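Local coordinates for hemoglobin-like protein (Methylacidiphilum infernorum, PDB 4NK2), which binds haem b and, as expected for a group II truncated haemoglobin, probably binds and carries oxygen, at residues A[126-131]-A[170-175]; A[42-47]-A[166-171]; A[63-68]-A[146-151]. All coordinates share one frame; numbering follows the deposited sequence.

Contact 2 opens first: 42-47, on the N-terminal strand 35-48, meets 166-171 just beyond helix 155-165, closing a loop that holds most of the helices. Helix 53-75 follows, and its residues 63-68 meet 146-151 at the end of helix 131-147; this smaller loop, contact 3, lies wholly within the first. Contact 1 starts inside the loop of contact 3, at 126-131 after the proximal helix 120-124, and finishes beyond it at 170-175, so the two cross. Contacts 1 and 2 share I170 and N171, touch each other, the haem and the second subunit, whereas contact 3 lies across the chain's centre, about 24 to 26 Å away centre to centre.

Contact 1. Residues A[126-131]-A[170-175]; sequences SVTIDE and INRRTT. With HEM (protoporphyrin IX containing Fe), chain C.
The close-fitting half of this contact is a cluster of hydrogen bonds with N171 at its middle. Its CG sits between backbone N and carbonyl carbon (chi1 57°), which turns the amide back along 126-131: ND2 donates to V127 O at 2.9 Å, nearly along the C=O axis, and OD1 accepts from I129 N at 2.9 Å. I129 O is gripped by two donors, N171 N at 2.9 Å and R172 N at 3.0 Å. The amide is fixed in rotation by a bond at each end, and I129 is held with CD1 and CG1 against pyrrole B of the haem. Residues 126-131 join the proximal helix 120-124, which carries the axial ligand H124, to helix 131-147 of the globin fold; D130 is the N-cap of that helix, its OD1 accepting from A133 N. The next residue, E131, forms the second tight centre. Its chain bends at chi2 so that OE2 takes T174 N on the syn lone pair at 2.8 Å and R173 NH1 on the anti lone pair at 2.9 Å, a salt bridge with the carboxylate and guanidinium planes 62° apart. OE1 is met by T174 OG1 at 2.6 Å, from above the carboxylate plane. With three donors on its two oxygens, one of them cationic, the buried carboxylate is probably held as the anion; R173 also salt-bridges D41 through NE and bonds E177 O through NH2. R172 O is buried with no hydrogen-bond partner, though D130 CA makes a CA-H...O contact with it. The outer side is looser: the exposed T128 lays CG2 alongside R172 CB at 3.7 Å, both chains running the same way, while the R172 guanidinium leads off to F125 O and T128 OG1 of the second subunit.

Contact 2. Residues A[42-47]-A[166-171]; sequences FVFPEV and SIRMIN. With HEM (protoporphyrin IX containing Fe), chain C.
R168 lies across F44, the chain extended from CG to NE and crossing the phenyl obliquely. R168 CA stands over the ring centre, 4.1 Å from the F44 centroid and only 9° off the normal, a CH-pi contact; CG covers the same face, and the guanidinium presents its own face to F44 CB, with ring and guanidinium planes 35° apart. At the edge of that group NH2 donates to P45 O at 3.0 Å, almost straight (176°) and in the guanidinium plane. A water bridges NE and P45 O, while V47 and R168 reach toward each other tip to tip, V47 CG2 lying 3.6 Å from R168 NE. The strand 35-48 pairs through F44 and V47 with an antiparallel strand of the second subunit, and R168 NH2 also bonds E37 O of that chain. An alanine in place of this arginine would remove the guanidinium and would probably loosen the hold on P45 O and the link to E37 of the second subunit. R168 itself belongs to the 3-10 turn 166-169, whose M169 turns the other way and puts CG 3.6 Å from HEM CHC. I167 CG2 meets the edge of the F42 ring, 3.9 Å from CE1, and the I167 side chain crosses P45 at about a right angle, its CD1 a tight 3.3 Å from P45 CG.

Contact 3. Residues A[63-68]-A[146-151]; sequences LRKLVE and KDVHFP
A Schellman motif ends helix 131-147 here, and the chain just past the helix turns back to pack on helix 53-75. H149 takes positive phi (57°), and its N bonds K146 O at 3.0 Å; the reversal brings V148 and F150, on both sides of it, to bear on the same helix face. V148 gives up the most surface to the helix. Its CB points at the helix, CG1 comes within 4.1 Å of L66 CA, and CG2, in the crowded position, lies 4.2 Å from L66 CD1, the two side chains crossing at about a right angle. F150, with CG anti to its backbone N (chi1 -158°), turns its ring to the helix, and L63 and L66, about one helical turn apart, converge on a single ring carbon. L63 CD2 meets F150 CE1 at 3.5 Å, at the ring edge and near its plane; L66 CD2 approaches the same CE1 obliquely at 3.8 Å. In the globin fold helix 53-75 packs here against the C-terminal end of helix 131-147, the long helix after the proximal histidine, a junction of mostly apolar side chains: Y141, A144 and L145 also touch L66, F158 meets both L66 and F150, and V54 and L155 lie against F150. Towards solvent, K65, extended throughout its chain, carries NZ past V148 to two waters: one accepts from NZ at 3.0 Å and bonds V148 O only weakly, while the other accepts from NZ at 3.1 Å and donates to D147 O at 3.2 Å. The ammonium group reaches, through water, carbonyls near the C-terminal end of helix 131-147, where the helix dipole would probably favour a positive charge.

Contact 1. Residues A[126-131]-A[170-175]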
loop_
_atom_site.group_PDB
_atom_site.type_symbol
_atom_site.label_atom_id
_atom_site.label_comp_id
_atom_site.label_asym_id
_atom_site.label_seq_id
_atom_site.Cartn_x
_atom_site.Cartn_y
_atom_site.Cartn_z
ATOM N N SER A 126 -5.658 -10.066 2.805
ATOM C CA SER A 126 -6.037 -10.554 4.140
ATOM C C SER A 126 -4.886 -10.530 5.154
ATOM O O SER A 126 -5.059 -10.940 6.306
ATOM C CB SER A 126 -6.572 -11.988 4.033
ATOM O OG SER A 126 -7.648 -12.070 3.114
ATOM N N VAL A 127 -3.720 -10.078 4.732
ATOM C CA VAL A 127 -2.572 -10.009 5.617
ATOM C C VAL A 127 -1.731 -8.798 5.278
ATOM O O VAL A 127 -1.539 -8.482 4.129
ATOM C CB VAL A 127 -1.742 -11.306 5.579
ATOM C CG1 VAL A 127 -1.416 -11.690 4.186
ATOM C CG2 VAL A 127 -0.493 -11.173 6.390
ATOM N N THR A 128 -1.247 -8.103 6.288
ATOM C CA THR A 128 -0.523 -6.858 6.046
ATOM C C THR A 128 0.903 -7.199 5.628
ATOM O O THR A 128 1.654 -7.811 6.385
ATOM C CB THR A 128 -0.516 -5.968 7.302
ATOM O OG1 THR A 128 -1.852 -5.874 7.801
ATOM C CG2 THR A 128 -0.013 -4.571 6.981
ATOM N N ILE A 129 1.277 -6.815 4.418
ATOM C CA ILE A 129 2.593 -7.190 3.904
ATOM C C ILE A 129 3.318 -5.930 3.476
ATOM O O ILE A 129 2.927 -5.296 2.484
ATOM C CB ILE A 129 2.472 -8.138 2.694
ATOM C CG1 ILE A 129 1.786 -9.452 3.112
ATOM C CG2 ILE A 129 3.892 -8.410 2.084
ATOM C CD1 ILE A 129 1.324 -10.339 1.946
ATOM N N ASP A 130 4.352 -5.542 4.203
ATOM C CA ASP A 130 5.169 -4.406 3.814
ATOM C C ASP A 130 6.449 -4.843 3.119
ATOM O O ASP A 130 6.642 -6.017 2.895
ATOM C CB ASP A 130 5.463 -3.489 4.999
ATOM C CG ASP A 130 6.278 -4.151 6.076
ATOM O OD1 ASP A 130 6.873 -5.202 5.838
ATOM O OD2 ASP A 130 6.329 -3.597 7.178
ATOM N N GLU A 131 7.312 -3.894 2.781
ATOM C CA GLU A 131 8.492 -4.178 1.974
ATOM C C GLU A 131 9.419 -5.152 2.688
ATOM O O GLU A 131 9.905 -6.109 2.083
ATOM C CB GLU A 131 9.228 -2.885 1.616
ATOM C CG GLU A 131 8.356 -1.858 0.906
ATOM C CD GLU A 131 7.590 -0.973 1.882
ATOM O OE1 GLU A 131 7.562 -1.281 3.101
ATOM O OE2 GLU A 131 7.024 0.047 1.429
ATOM N N ILE A 170 2.823 -7.005 -2.009
ATOM C CA ILE A 170 3.054 -5.928 -1.040
ATOM C C ILE A 170 1.831 -5.012 -1.017
ATOM O O ILE A 170 1.439 -4.457 -2.054
ATOM C CB ILE A 170 4.292 -5.069 -1.385
ATOM C CG1 ILE A 170 5.579 -5.899 -1.262
ATOM C CG2 ILE A 170 4.352 -3.850 -0.459
ATOM C CD1 ILE A 170 6.829 -5.151 -1.718
ATOM N N ASN A 171 1.230 -4.859 0.154
ATOM C CA ASN A 171 0.021 -4.040 0.266
ATOM C C ASN A 171 0.109 -2.954 1.336
ATOM O O ASN A 171 -0.833 -2.159 1.519
ATOM C CB ASN A 171 -1.205 -4.928 0.485
ATOM C CG ASN A 171 -1.077 -5.802 1.711
ATOM O OD1 ASN A 171 -0.569 -5.359 2.750
ATOM N ND2 ASN A 171 -1.535 -7.055 1.606
ATOM N N ARG A 172 1.244 -2.906 2.030
ATOM C CA ARG A 172 1.512 -1.837 2.995
ATOM C C ARG A 172 2.816 -1.157 2.611
ATOM O O ARG A 172 3.884 -1.794 2.586
ATOM C CB ARG A 172 1.611 -2.402 4.408
ATOM C CG ARG A 172 1.966 -1.355 5.488
ATOM C CD ARG A 172 0.852 -0.315 5.662
ATOM N NE ARG A 172 0.830 0.295 6.996
ATOM C CZ ARG A 172 1.417 1.449 7.306
ATOM N NH1 ARG A 172 2.084 2.138 6.380
ATOM N NH2 ARG A 172 1.321 1.919 8.543
ATOM N N ARG A 173 2.743 0.127 2.279
ATOM C CA ARG A 173 3.952 0.862 1.902
ATOM C C ARG A 173 4.459 1.656 3.104
ATOM O O ARG A 173 3.659 2.189 3.881
ATOM C CB ARG A 173 3.675 1.767 0.702
ATOM C CG ARG A 173 3.530 1.001 -0.593
ATOM C CD ARG A 173 4.916 0.512 -1.048
ATOM N NE ARG A 173 5.592 1.522 -1.861
ATOM C CZ ARG A 173 6.912 1.649 -1.967
ATOM N NH1 ARG A 173 7.724 0.846 -1.282
ATOM N NH2 ARG A 173 7.420 2.592 -2.747
ATOM N N THR A 174 5.781 1.701 3.276
ATOM C CA THR A 174 6.371 2.341 4.456
ATOM C C THR A 174 7.557 3.203 4.069
ATOM O O THR A 174 8.226 3.763 4.947
ATOM C CB THR A 174 6.874 1.312 5.496
ATOM O OG1 THR A 174 7.969 0.568 4.936
ATOM C CG2 THR A 174 5.756 0.366 5.911
ATOM N N THR A 175 7.822 3.281 2.762
ATOM C CA THR A 175 8.901 4.108 2.216
ATOM C C THR A 175 8.545 4.584 0.810
ATOM O O THR A 175 7.719 3.957 0.133
ATOM C CB THR A 175 10.250 3.341 2.132
ATOM O OG1 THR A 175 11.169 4.084 1.318
ATOM C CG2 THR A 175 10.063 1.954 1.480
HETATM C CHA HEM C . -1.337 -17.401 1.784
HETATM C CHB HEM C . 2.131 -14.572 3.616
HETATM C CHC HEM C . 3.952 -13.958 -0.868
HETATM C CHD HEM C . 1.614 -18.075 -2.034
HETATM C C1A HEM C . -0.635 -16.625 2.672
HETATM C C2A HEM C . -1.013 -16.298 4.045
HETATM C C3A HEM C . -0.033 -15.510 4.537
HETATM C C4A HEM C . 0.974 -15.315 3.502
HETATM C CMA HEM C . 0.072 -14.898 5.952
HETATM C CAA HEM C . -2.306 -16.772 4.771
HETATM C CBA HEM C . -3.350 -15.644 4.630
HETATM C CGA HEM C . -4.723 -15.914 5.238
HETATM O O1A HEM C . -5.272 -15.005 5.925
HETATM O O2A HEM C . -5.308 -17.016 5.048
HETATM C C1B HEM C . 2.885 -14.061 2.570
HETATM C C2B HEM C . 3.863 -12.987 2.634
HETATM C C3B HEM C . 4.366 -12.815 1.398
HETATM C C4B HEM C . 3.736 -13.772 0.495
HETATM C CMB HEM C . 4.279 -12.190 3.889
HETATM C CAB HEM C . 5.435 -11.768 1.031
HETATM C CBB HEM C . 5.648 -11.464 -0.255
HETATM C C1C HEM C . 3.521 -15.059 -1.586
HETATM C C2C HEM C . 3.911 -15.455 -2.932
HETATM C C3C HEM C . 3.251 -16.588 -3.246
HETATM C C4C HEM C . 2.430 -16.963 -2.110
HETATM C CMC HEM C . 4.891 -14.683 -3.844
HETATM C CAC HEM C . 3.333 -17.412 -4.552
HETATM C CBC HEM C . 4.368 -17.289 -5.395
HETATM C C1D HEM C . 0.524 -18.223 -1.209
HETATM C C2D HEM C . -0.616 -19.101 -1.427
HETATM C C3D HEM C . -1.519 -18.888 -0.222
HETATM C C4D HEM C . -0.854 -17.900 0.597
HETATM C CMD HEM C . -0.880 -20.075 -2.602
HETATM C CAD HEM C . -2.884 -19.565 0.036
HETATM C CBD HEM C . -3.929 -18.771 -0.753
HETATM C CGD HEM C . -5.272 -19.421 -0.507
HETATM O O1D HEM C . -5.801 -19.281 0.622
HETATM O O2D HEM C . -5.802 -20.087 -1.436
HETATM N NA HEM C . 0.571 -16.016 2.385
HETATM N NB HEM C . 2.849 -14.504 1.256
HETATM N NC HEM C . 2.623 -16.015 -1.131
HETATM N ND HEM C . 0.341 -17.542 -0.016
HETATM FE FE HEM C . 1.554 -15.950 0.576
#

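Contact 2. Residues A[42-47]-A[166-171]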
loop_
_atom_site.group_PDB
_atom_site.type_symbol
_atom_site.label_atom_id
_atom_site.label_comp_id
_atom_site.label_asym_id
_atom_site.label_seq_id
_atom_site.Cartn_x
_atom_site.Cartn_y
_atom_site.Cartn_z
ATOM N N PHE A 42 5.125 2.661 -7.310
ATOM C CA PHE A 42 6.109 1.699 -7.823
ATOM C C PHE A 42 5.445 0.758 -8.820
ATOM O O PHE A 42 4.264 0.416 -8.671
ATOM C CB PHE A 42 6.757 0.900 -6.682
ATOM C CG PHE A 42 5.805 -0.017 -5.956
ATOM C CD1 PHE A 42 5.899 -1.394 -6.109
ATOM C CD2 PHE A 42 4.818 0.494 -5.119
ATOM C CE1 PHE A 42 5.030 -2.251 -5.443
ATOM C CE2 PHE A 42 3.943 -0.351 -4.444
ATOM C CZ PHE A 42 4.046 -1.729 -4.605
ATOM N N VAL A 43 6.206 0.342 -9.831
ATOM C CA VAL A 43 5.718 -0.573 -10.863
ATOM C C VAL A 43 5.788 -2.036 -10.399
ATOM O O VAL A 43 6.733 -2.427 -9.712
ATOM C CB VAL A 43 6.558 -0.439 -12.155
ATOM C CG1 VAL A 43 5.971 -1.288 -13.277
ATOM C CG2 VAL A 43 6.628 1.012 -12.590
ATOM N N PHE A 44 4.790 -2.838 -10.762
ATOM C CA PHE A 44 4.917 -4.285 -10.632
ATOM C C PHE A 44 5.717 -4.774 -11.833
ATOM O O PHE A 44 5.185 -4.844 -12.944
ATOM C CB PHE A 44 3.539 -4.959 -10.618
ATOM C CG PHE A 44 2.689 -4.597 -9.422
ATOM C CD1 PHE A 44 3.260 -4.029 -8.291
ATOM C CD2 PHE A 44 1.322 -4.843 -9.427
ATOM C CE1 PHE A 44 2.470 -3.701 -7.181
ATOM C CE2 PHE A 44 0.533 -4.512 -8.333
ATOM C CZ PHE A 44 1.114 -3.945 -7.210
ATOM N N PRO A 45 6.996 -5.122 -11.627
ATOM C CA PRO A 45 7.793 -5.528 -12.794
ATOM C C PRO A 45 7.274 -6.817 -13.439
ATOM O O PRO A 45 6.490 -7.552 -12.829
ATOM C CB PRO A 45 9.193 -5.746 -12.208
ATOM C CG PRO A 45 8.980 -5.975 -10.754
ATOM C CD PRO A 45 7.789 -5.137 -10.382
ATOM N N GLU A 46 7.704 -7.096 -14.654
ATOM C CA GLU A 46 7.322 -8.318 -15.342
ATOM C C GLU A 46 7.569 -9.551 -14.490
ATOM O O GLU A 46 8.574 -9.640 -13.819
ATOM C CB GLU A 46 8.108 -8.440 -16.643
ATOM C CG GLU A 46 7.672 -9.565 -17.517
ATOM C CD GLU A 46 8.640 -9.845 -18.632
ATOM O OE1 GLU A 46 9.754 -9.313 -18.611
ATOM O OE2 GLU A 46 8.290 -10.604 -19.538
ATOM N N VAL A 47 6.646 -10.503 -14.537
ATOM C CA VAL A 47 6.799 -11.783 -13.833
ATOM C C VAL A 47 6.864 -12.963 -14.816
ATOM O O VAL A 47 5.923 -13.200 -15.591
ATOM C CB VAL A 47 5.659 -12.055 -12.854
ATOM C CG1 VAL A 47 5.837 -13.430 -12.215
ATOM C CG2 VAL A 47 5.610 -10.985 -11.778
ATOM N N SER A 166 6.515 -11.826 -5.910
ATOM C CA SER A 166 6.324 -11.388 -4.528
ATOM C C SER A 166 6.126 -9.876 -4.432
ATOM O O SER A 166 5.503 -9.378 -3.489
ATOM C CB SER A 166 7.491 -11.837 -3.637
ATOM O OG SER A 166 8.751 -11.350 -4.100
ATOM N N ILE A 167 6.643 -9.127 -5.397
ATOM C CA ILE A 167 6.459 -7.672 -5.328
ATOM C C ILE A 167 4.970 -7.285 -5.336
ATOM O O ILE A 167 4.571 -6.310 -4.691
ATOM C CB ILE A 167 7.185 -6.958 -6.470
ATOM C CG1 ILE A 167 8.701 -7.185 -6.344
ATOM C CG2 ILE A 167 6.886 -5.482 -6.430
ATOM C CD1 ILE A 167 9.496 -6.626 -7.520
ATOM N N ARG A 168 4.160 -8.038 -6.077
ATOM C CA ARG A 168 2.734 -7.738 -6.207
ATOM C C ARG A 168 1.921 -8.120 -4.990
ATOM O O ARG A 168 0.723 -7.829 -4.929
ATOM C CB ARG A 168 2.163 -8.464 -7.419
ATOM C CG ARG A 168 3.061 -8.370 -8.616
ATOM C CD ARG A 168 2.352 -8.784 -9.882
ATOM N NE ARG A 168 3.162 -8.411 -11.036
ATOM C CZ ARG A 168 2.680 -8.203 -12.253
ATOM N NH1 ARG A 168 1.380 -8.331 -12.481
ATOM N NH2 ARG A 168 3.502 -7.858 -13.232
ATOM N N MET A 169 2.541 -8.782 -4.020
ATOM C CA MET A 169 1.807 -9.086 -2.785
ATOM C C MET A 169 1.881 -7.923 -1.791
ATOM O O MET A 169 1.105 -7.868 -0.830
ATOM C CB MET A 169 2.358 -10.349 -2.140
ATOM C CG MET A 169 2.432 -11.539 -3.106
ATOM S SD MET A 169 0.836 -11.804 -3.910
ATOM C CE MET A 169 1.526 -12.331 -5.472
ATOM N N ILE A 170 2.823 -7.005 -2.009
ATOM C CA ILE A 170 3.054 -5.928 -1.040
ATOM C C ILE A 170 1.831 -5.012 -1.017
ATOM O O ILE A 170 1.439 -4.457 -2.054
ATOM C CB ILE A 170 4.292 -5.069 -1.385
ATOM C CG1 ILE A 170 5.579 -5.899 -1.262
ATOM C CG2 ILE A 170 4.352 -3.850 -0.459
ATOM C CD1 ILE A 170 6.829 -5.151 -1.718
ATOM N N ASN A 171 1.230 -4.859 0.154
ATOM C CA ASN A 171 0.021 -4.040 0.266
ATOM C C ASN A 171 0.109 -2.954 1.336
ATOM O O ASN A 171 -0.833 -2.159 1.519
ATOM C CB ASN A 171 -1.205 -4.928 0.485
ATOM C CG ASN A 171 -1.077 -5.802 1.711
ATOM O OD1 ASN A 171 -0.569 -5.359 2.750
ATOM N ND2 ASN A 171 -1.535 -7.055 1.606
HETATM C CHA HEM C . -1.337 -17.401 1.784
HETATM C CHB HEM C . 2.131 -14.572 3.616
HETATM C CHC HEM C . 3.952 -13.958 -0.868
HETATM C CHD HEM C . 1.614 -18.075 -2.034
HETATM C C1A HEM C . -0.635 -16.625 2.672
HETATM C C2A HEM C . -1.013 -16.298 4.045
HETATM C C3A HEM C . -0.033 -15.510 4.537
HETATM C C4A HEM C . 0.974 -15.315 3.502
HETATM C CMA HEM C . 0.072 -14.898 5.952
HETATM C CAA HEM C . -2.306 -16.772 4.771
HETATM C CBA HEM C . -3.350 -15.644 4.630
HETATM C CGA HEM C . -4.723 -15.914 5.238
HETATM O O1A HEM C . -5.272 -15.005 5.925
HETATM O O2A HEM C . -5.308 -17.016 5.048
HETATM C C1B HEM C . 2.885 -14.061 2.570
HETATM C C2B HEM C . 3.863 -12.987 2.634
HETATM C C3B HEM C . 4.366 -12.815 1.398
HETATM C C4B HEM C . 3.736 -13.772 0.495
HETATM C CMB HEM C . 4.279 -12.190 3.889
HETATM C CAB HEM C . 5.435 -11.768 1.031
HETATM C CBB HEM C . 5.648 -11.464 -0.255
HETATM C C1C HEM C . 3.521 -15.059 -1.586
HETATM C C2C HEM C . 3.911 -15.455 -2.932
HETATM C C3C HEM C . 3.251 -16.588 -3.246
HETATM C C4C HEM C . 2.430 -16.963 -2.110
HETATM C CMC HEM C . 4.891 -14.683 -3.844
HETATM C CAC HEM C . 3.333 -17.412 -4.552
HETATM C CBC HEM C . 4.368 -17.289 -5.395
HETATM C C1D HEM C . 0.524 -18.223 -1.209
HETATM C C2D HEM C . -0.616 -19.101 -1.427
HETATM C C3D HEM C . -1.519 -18.888 -0.222
HETATM C C4D HEM C . -0.854 -17.900 0.597
HETATM C CMD HEM C . -0.880 -20.075 -2.602
HETATM C CAD HEM C . -2.884 -19.565 0.036
HETATM C CBD HEM C . -3.929 -18.771 -0.753
HETATM C CGD HEM C . -5.272 -19.421 -0.507
HETATM O O1D HEM C . -5.801 -19.281 0.622
HETATM O O2D HEM C . -5.802 -20.087 -1.436
HETATM N NA HEM C . 0.571 -16.016 2.385
HETATM N NB HEM C . 2.849 -14.504 1.256
HETATM N NC HEM C . 2.623 -16.015 -1.131
HETATM N ND HEM C . 0.341 -17.542 -0.016
HETATM FE FE HEM C . 1.554 -15.950 0.576
HETATM O O HOH W 1 5.836 -8.027 -10.102
#

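Contact 3. Residues A[63-68]-A[146-151]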
loop_
_atom_site.group_PDB
_atom_site.type_symbol
_atom_site.label_atom_id
_atom_site.label_comp_id
_atom_site.label_asym_id
_atom_site.label_seq_id
_atom_site.Cartn_x
_atom_site.Cartn_y
_atom_site.Cartn_z
ATOM N N LEU A 63 9.013 -30.451 -4.426
ATOM C CA LEU A 63 8.330 -29.156 -4.377
ATOM C C LEU A 63 7.497 -29.034 -3.109
ATOM O O LEU A 63 7.412 -27.954 -2.512
ATOM C CB LEU A 63 7.478 -28.938 -5.633
ATOM C CG LEU A 63 8.297 -28.759 -6.921
ATOM C CD1 LEU A 63 7.412 -28.800 -8.155
ATOM C CD2 LEU A 63 9.058 -27.440 -6.861
ATOM N N ARG A 64 6.881 -30.122 -2.668
ATOM C CA ARG A 64 6.077 -30.011 -1.450
ATOM C C ARG A 64 6.993 -29.851 -0.231
ATOM O O ARG A 64 6.666 -29.140 0.726
ATOM C CB ARG A 64 5.122 -31.208 -1.292
ATOM C CG ARG A 64 4.122 -31.363 -2.447
ATOM C CD ARG A 64 3.009 -32.358 -2.129
ATOM N NE ARG A 64 1.993 -32.329 -3.179
ATOM C CZ ARG A 64 0.960 -31.488 -3.193
ATOM N NH1 ARG A 64 0.795 -30.610 -2.207
ATOM N NH2 ARG A 64 0.094 -31.513 -4.198
ATOM N N LYS A 65 8.159 -30.490 -0.276
ATOM C CA LYS A 65 9.097 -30.390 0.839
ATOM C C LYS A 65 9.693 -28.995 0.901
ATOM O O LYS A 65 9.887 -28.438 1.990
ATOM C CB LYS A 65 10.213 -31.423 0.710
ATOM C CG LYS A 65 11.224 -31.362 1.851
ATOM C CD LYS A 65 12.379 -32.373 1.623
ATOM C CE LYS A 65 13.404 -32.245 2.736
ATOM N NZ LYS A 65 14.395 -33.351 2.719
ATOM N N LEU A 66 9.975 -28.426 -0.270
ATOM C CA LEU A 66 10.484 -27.058 -0.367
ATOM C C LEU A 66 9.526 -26.109 0.334
ATOM O O LEU A 66 9.934 -25.246 1.116
ATOM C CB LEU A 66 10.609 -26.656 -1.839
ATOM C CG LEU A 66 10.775 -25.168 -2.150
ATOM C CD1 LEU A 66 12.056 -24.595 -1.510
ATOM C CD2 LEU A 66 10.765 -24.917 -3.669
ATOM N N VAL A 67 8.242 -26.257 0.032
ATOM C CA VAL A 67 7.240 -25.358 0.609
ATOM C C VAL A 67 7.160 -25.590 2.109
ATOM O O VAL A 67 7.114 -24.640 2.902
ATOM C CB VAL A 67 5.881 -25.580 -0.044
ATOM C CG1 VAL A 67 4.783 -24.811 0.706
ATOM C CG2 VAL A 67 5.942 -25.133 -1.516
ATOM N N GLU A 68 7.159 -26.858 2.505
ATOM C CA GLU A 68 7.157 -27.202 3.926
ATOM C C GLU A 68 8.340 -26.550 4.633
ATOM O O GLU A 68 8.177 -25.907 5.660
ATOM C CB GLU A 68 7.195 -28.726 4.100
ATOM C CG GLU A 68 7.514 -29.205 5.511
ATOM C CD GLU A 68 6.449 -28.844 6.531
ATOM O OE1 GLU A 68 5.242 -28.876 6.194
ATOM O OE2 GLU A 68 6.822 -28.545 7.689
ATOM N N LYS A 146 18.147 -23.886 -0.822
ATOM C CA LYS A 146 19.444 -24.528 -0.577
ATOM C C LYS A 146 19.287 -25.750 0.333
ATOM O O LYS A 146 19.887 -26.814 0.073
ATOM C CB LYS A 146 20.436 -23.533 0.051
ATOM C CG LYS A 146 21.747 -24.202 0.472
ATOM C CD LYS A 146 22.873 -23.201 0.686
ATOM C CE LYS A 146 24.215 -23.939 0.650
ATOM N NZ LYS A 146 25.391 -23.038 0.785
ATOM N N ASP A 147 18.494 -25.593 1.384
ATOM C CA ASP A 147 18.289 -26.624 2.381
ATOM C C ASP A 147 17.805 -27.938 1.774
ATOM O O ASP A 147 18.168 -28.995 2.234
ATOM C CB ASP A 147 17.283 -26.169 3.449
ATOM O OD1 ASP A 147 16.941 -24.291 4.883
ATOM O OD2 ASP A 147 19.021 -24.877 4.501
ATOM N N VAL A 148 16.968 -27.858 0.754
ATOM C CA VAL A 148 16.367 -29.049 0.161
ATOM C C VAL A 148 17.084 -29.464 -1.129
ATOM O O VAL A 148 16.645 -30.384 -1.822
ATOM C CB VAL A 148 14.857 -28.859 -0.146
ATOM C CG1 VAL A 148 14.108 -28.379 1.093
ATOM C CG2 VAL A 148 14.662 -27.869 -1.296
ATOM N N HIS A 149 18.175 -28.781 -1.452
ATOM C CA HIS A 149 18.964 -29.114 -2.639
ATOM C C HIS A 149 18.124 -29.067 -3.916
ATOM O O HIS A 149 18.165 -29.985 -4.753
ATOM C CB HIS A 149 19.634 -30.492 -2.467
ATOM C CG HIS A 149 20.207 -30.705 -1.099
ATOM N ND1 HIS A 149 21.090 -29.818 -0.518
ATOM C CD2 HIS A 149 20.001 -31.685 -0.185
ATOM C CE1 HIS A 149 21.404 -30.242 0.695
ATOM N NE2 HIS A 149 20.767 -31.381 0.915
ATOM N N PHE A 150 17.360 -27.987 -4.062
ATOM C CA PHE A 150 16.615 -27.750 -5.289
ATOM C C PHE A 150 17.581 -27.863 -6.469
ATOM O O PHE A 150 18.687 -27.323 -6.426
ATOM C CB PHE A 150 15.988 -26.360 -5.250
ATOM C CG PHE A 150 14.817 -26.204 -6.163
ATOM C CD1 PHE A 150 13.572 -26.718 -5.800
ATOM C CD2 PHE A 150 14.946 -25.528 -7.375
ATOM C CE1 PHE A 150 12.477 -26.568 -6.633
ATOM C CE2 PHE A 150 13.854 -25.365 -8.216
ATOM C CZ PHE A 150 12.614 -25.886 -7.848
ATOM N N PRO A 151 17.163 -28.566 -7.529
ATOM C CA PRO A 151 18.071 -28.879 -8.646
ATOM C C PRO A 151 18.680 -27.615 -9.255
ATOM O O PRO A 151 17.967 -26.648 -9.559
ATOM C CB PRO A 151 17.156 -29.579 -9.656
ATOM C CG PRO A 151 15.994 -30.107 -8.827
ATOM C CD PRO A 151 15.802 -29.094 -7.737
HETATM O O HOH W 2 15.707 -33.000 0.026
HETATM O O HOH W 3 16.919 -31.702 3.270
#